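Long-range contact in MAU2 chromatid cohesion factor homolog (Saccharomyces cerevisiae, PDB 4XDN), which forms a complex with SCC2 that is required for the cohesin complex to associate with chromosomes, and so takes part in sister chromatid cohesion: residues L383-F388 with L409-G414. Residues are numbered along the deposited sequence; the frame is centred on the assembly and turned at random.
With SO4 (sulfate ion), chain C.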
ATOM      1  N   LEU A 383      -0.341  13.006   0.838  1.00 33.23           N
ATOM      2  CA  LEU A 383      -1.103  14.134   1.368  1.00 33.79           C
ATOM      3  C   LEU A 383      -2.466  13.650   1.852  1.00 33.49           C
ATOM      4  O   LEU A 383      -2.959  14.086   2.892  1.00 34.05           O
ATOM      5  CB  LEU A 383      -1.283  15.232   0.316  1.00 33.40           C
ATOM      6  CG  LEU A 383      -0.036  15.926  -0.238  1.00 34.91           C
ATOM      7  CD1 LEU A 383      -0.434  16.953  -1.293  1.00 35.54           C
ATOM      8  CD2 LEU A 383       0.774  16.592   0.867  1.00 38.47           C
ATOM      9  N   GLU A 384      -3.067  12.742   1.091  1.00 33.60           N
ATOM     10  CA  GLU A 384      -4.382  12.215   1.430  1.00 35.94           C
ATOM     11  C   GLU A 384      -4.320  11.348   2.685  1.00 34.88           C
ATOM     12  O   GLU A 384      -5.266  11.322   3.473  1.00 32.83           O
ATOM     13  CB  GLU A 384      -4.955  11.421   0.257  1.00 40.18           C
ATOM     14  CG  GLU A 384      -5.398  12.295  -0.906  1.00 44.93           C
ATOM     15  CD  GLU A 384      -5.726  11.498  -2.152  1.00 49.77           C
ATOM     16  OE1 GLU A 384      -5.672  10.251  -2.100  1.00 51.65           O
ATOM     17  OE2 GLU A 384      -6.035  12.121  -3.189  1.00 52.75           O
ATOM     18  N   PHE A 385      -3.205  10.646   2.874  1.00 34.58           N
ATOM     19  CA  PHE A 385      -3.003   9.855   4.084  1.00 31.92           C
ATOM     20  C   PHE A 385      -2.892  10.762   5.309  1.00 32.96           C
ATOM     21  O   PHE A 385      -3.424  10.445   6.372  1.00 32.62           O
ATOM     22  CB  PHE A 385      -1.750   8.983   3.970  1.00 28.69           C
ATOM     23  CG  PHE A 385      -1.956   7.711   3.190  1.00 28.93           C
ATOM     24  CD1 PHE A 385      -2.856   6.752   3.625  1.00 29.63           C
ATOM     25  CD2 PHE A 385      -1.230   7.463   2.036  1.00 28.74           C
ATOM     26  CE1 PHE A 385      -3.040   5.579   2.914  1.00 31.69           C
ATOM     27  CE2 PHE A 385      -1.409   6.290   1.322  1.00 28.85           C
ATOM     28  CZ  PHE A 385      -2.314   5.348   1.761  1.00 29.62           C
ATOM     29  N   CYS A 386      -2.202  11.888   5.151  1.00 32.76           N
ATOM     30  CA  CYS A 386      -2.005  12.828   6.250  1.00 33.96           C
ATOM     31  C   CYS A 386      -3.332  13.378   6.756  1.00 36.44           C
ATOM     32  O   CYS A 386      -3.562  13.451   7.962  1.00 37.17           O
ATOM     33  CB  CYS A 386      -1.101  13.983   5.816  1.00 34.91           C
ATOM     34  SG  CYS A 386       0.642  13.542   5.594  1.00 32.45           S
ATOM     35  N   GLU A 387      -4.208  13.720   5.839  1.00 36.29           N
ATOM     36  CA  GLU A 387      -5.503  14.243   6.161  1.00 38.55           C
ATOM     37  C   GLU A 387      -6.378  13.192   6.763  1.00 36.71           C
ATOM     38  O   GLU A 387      -7.115  13.431   7.657  1.00 35.08           O
ATOM     39  CB  GLU A 387      -6.215  14.752   4.916  1.00 42.52           C
ATOM     40  CG  GLU A 387      -5.743  16.066   4.368  1.00 48.28           C
ATOM     41  CD  GLU A 387      -6.047  17.246   5.253  1.00 54.61           C
ATOM     42  OE1 GLU A 387      -6.836  17.098   6.209  1.00 56.20           O
ATOM     43  OE2 GLU A 387      -5.483  18.321   4.984  1.00 59.07           O
ATOM     44  N   PHE A 388      -6.305  12.019   6.213  1.00 33.28           N
ATOM     45  CA  PHE A 388      -7.145  10.919   6.678  1.00 31.80           C
ATOM     46  C   PHE A 388      -6.833  10.565   8.128  1.00 32.54           C
ATOM     47  O   PHE A 388      -7.738  10.427   8.949  1.00 31.59           O
ATOM     48  CB  PHE A 388      -6.969   9.679   5.799  1.00 30.71           C
ATOM     49  CG  PHE A 388      -7.624   8.446   6.362  1.00 27.98           C
ATOM     50  CD1 PHE A 388      -8.989   8.250   6.233  1.00 27.83           C
ATOM     51  CD2 PHE A 388      -6.877   7.490   7.028  1.00 27.11           C
ATOM     52  CE1 PHE A 388      -9.596   7.123   6.754  1.00 27.06           C
ATOM     53  CE2 PHE A 388      -7.479   6.359   7.553  1.00 28.07           C
ATOM     54  CZ  PHE A 388      -8.840   6.176   7.415  1.00 27.44           C
ATOM     55  N   LEU A 409     -10.179  13.096   1.619  1.00 80.34           N
ATOM     56  CA  LEU A 409      -9.151  12.101   1.893  1.00 76.57           C
ATOM     57  C   LEU A 409      -9.268  10.965   0.865  1.00 74.31           C
ATOM     58  O   LEU A 409      -8.742  11.084  -0.242  1.00 75.45           O
ATOM     59  CB  LEU A 409      -9.251  11.580   3.342  1.00 74.03           C
ATOM     60  CG  LEU A 409     -10.330  12.103   4.309  1.00 72.39           C
ATOM     61  CD1 LEU A 409     -10.143  13.595   4.617  1.00 72.90           C
ATOM     62  CD2 LEU A 409     -11.758  11.811   3.832  1.00 72.86           C
ATOM     63  N   GLY A 410      -9.977   9.893   1.213  1.00 70.87           N
ATOM     64  CA  GLY A 410     -10.078   8.720   0.360  1.00 68.39           C
ATOM     65  C   GLY A 410      -8.763   8.250  -0.243  1.00 64.80           C
ATOM     66  O   GLY A 410      -8.690   8.026  -1.451  1.00 67.96           O
ATOM     67  N   PRO A 411      -7.716   8.100   0.586  1.00 58.02           N
ATOM     68  CA  PRO A 411      -6.448   7.599   0.047  1.00 54.92           C
ATOM     69  C   PRO A 411      -6.526   6.120  -0.318  1.00 52.57           C
ATOM     70  O   PRO A 411      -5.833   5.678  -1.233  1.00 51.41           O
ATOM     71  CB  PRO A 411      -5.462   7.832   1.194  1.00 53.22           C
ATOM     72  CG  PRO A 411      -6.293   7.785   2.414  1.00 52.65           C
ATOM     73  CD  PRO A 411      -7.630   8.358   2.035  1.00 54.90           C
ATOM     74  N   SER A 412      -7.362   5.376   0.402  1.00 50.85           N
ATOM     75  CA  SER A 412      -7.575   3.958   0.137  1.00 50.80           C
ATOM     76  C   SER A 412      -9.057   3.688  -0.110  1.00 49.36           C
ATOM     77  O   SER A 412      -9.907   4.478   0.301  1.00 47.53           O
ATOM     78  CB  SER A 412      -7.072   3.107   1.302  1.00 52.41           C
ATOM     79  OG  SER A 412      -5.679   3.280   1.497  1.00 54.23           O
ATOM     80  N   PRO A 413      -9.374   2.571  -0.786  1.00 50.13           N
ATOM     81  CA  PRO A 413     -10.777   2.240  -1.069  1.00 50.65           C
ATOM     82  C   PRO A 413     -11.608   2.002   0.190  1.00 48.75           C
ATOM     83  O   PRO A 413     -11.254   1.159   1.015  1.00 48.24           O
ATOM     84  CB  PRO A 413     -10.675   0.952  -1.897  1.00 51.93           C
ATOM     85  CG  PRO A 413      -9.304   0.963  -2.462  1.00 52.86           C
ATOM     86  CD  PRO A 413      -8.449   1.621  -1.430  1.00 51.43           C
ATOM     87  N   GLY A 414     -12.701   2.745   0.328  1.00 48.35           N
ATOM     88  CA  GLY A 414     -13.636   2.539   1.421  1.00 46.78           C
ATOM     89  C   GLY A 414     -13.403   3.414   2.639  1.00 43.80           C
ATOM     90  O   GLY A 414     -14.175   3.360   3.593  1.00 41.01           O
TER
HETATM   91  S   SO4 C 701     -14.231   5.760  -0.686  1.00 48.99           S
HETATM   92  O1  SO4 C 701     -13.032   6.480  -0.261  1.00 48.42           O
HETATM   93  O2  SO4 C 701     -15.015   6.599  -1.588  1.00 50.20           O
HETATM   94  O3  SO4 C 701     -13.842   4.529  -1.372  1.00 47.22           O
HETATM   95  O4  SO4 C 701     -15.040   5.435   0.483  1.00 47.24           O
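P411 sets its pyrrolidine ring against the ring of F385, with CB lying over one face at 3.8 Å from the centroid of the F385 ring and 16° off its normal. This is a CH-pi contact, for which proline suits well: its compact, rigid, apolar ring presents C-H bonds to the aromatic face. F385 starts out from the helix pointing away from the loop, yet with CG beside the backbone N (chi1 -81°) the ring swings back until CD1 and CE1 lie beneath P411 CB. Replacing this phenylalanine by an alanine is likely to leave P411 CB without its aromatic face and open a gap beside S412. P411 CB also touches E384 CB at 3.7 Å, while P411 CG reaches F388 CB at 3.9 Å. Glutamate suits its place because CB and CG pack against the loop while the carboxylate stays at the partly exposed margin. L409 CB approaches the edge of the F388 ring, less certainly since L409 is poorly ordered; that ring also stacks on Y415. S412 OG stands 3.8 Å from F385 CE1 and is hydrogen-bonded to the backbone of the partner protein, which also packs on F385. At G410, where phi is positive, a CB would crowd sulfate O1; at G414 it would jam against the preceding carbonyl O. G414 N donates a 2.7 Å hydrogen bond to sulfate O3. V416 N and R417 NE also bind this sulfate, probably from crystallisation, consistent with anion binding at the N-terminus of helix 415-426, reached by a loop that folds back on helix 369-398 in this largely helical protein.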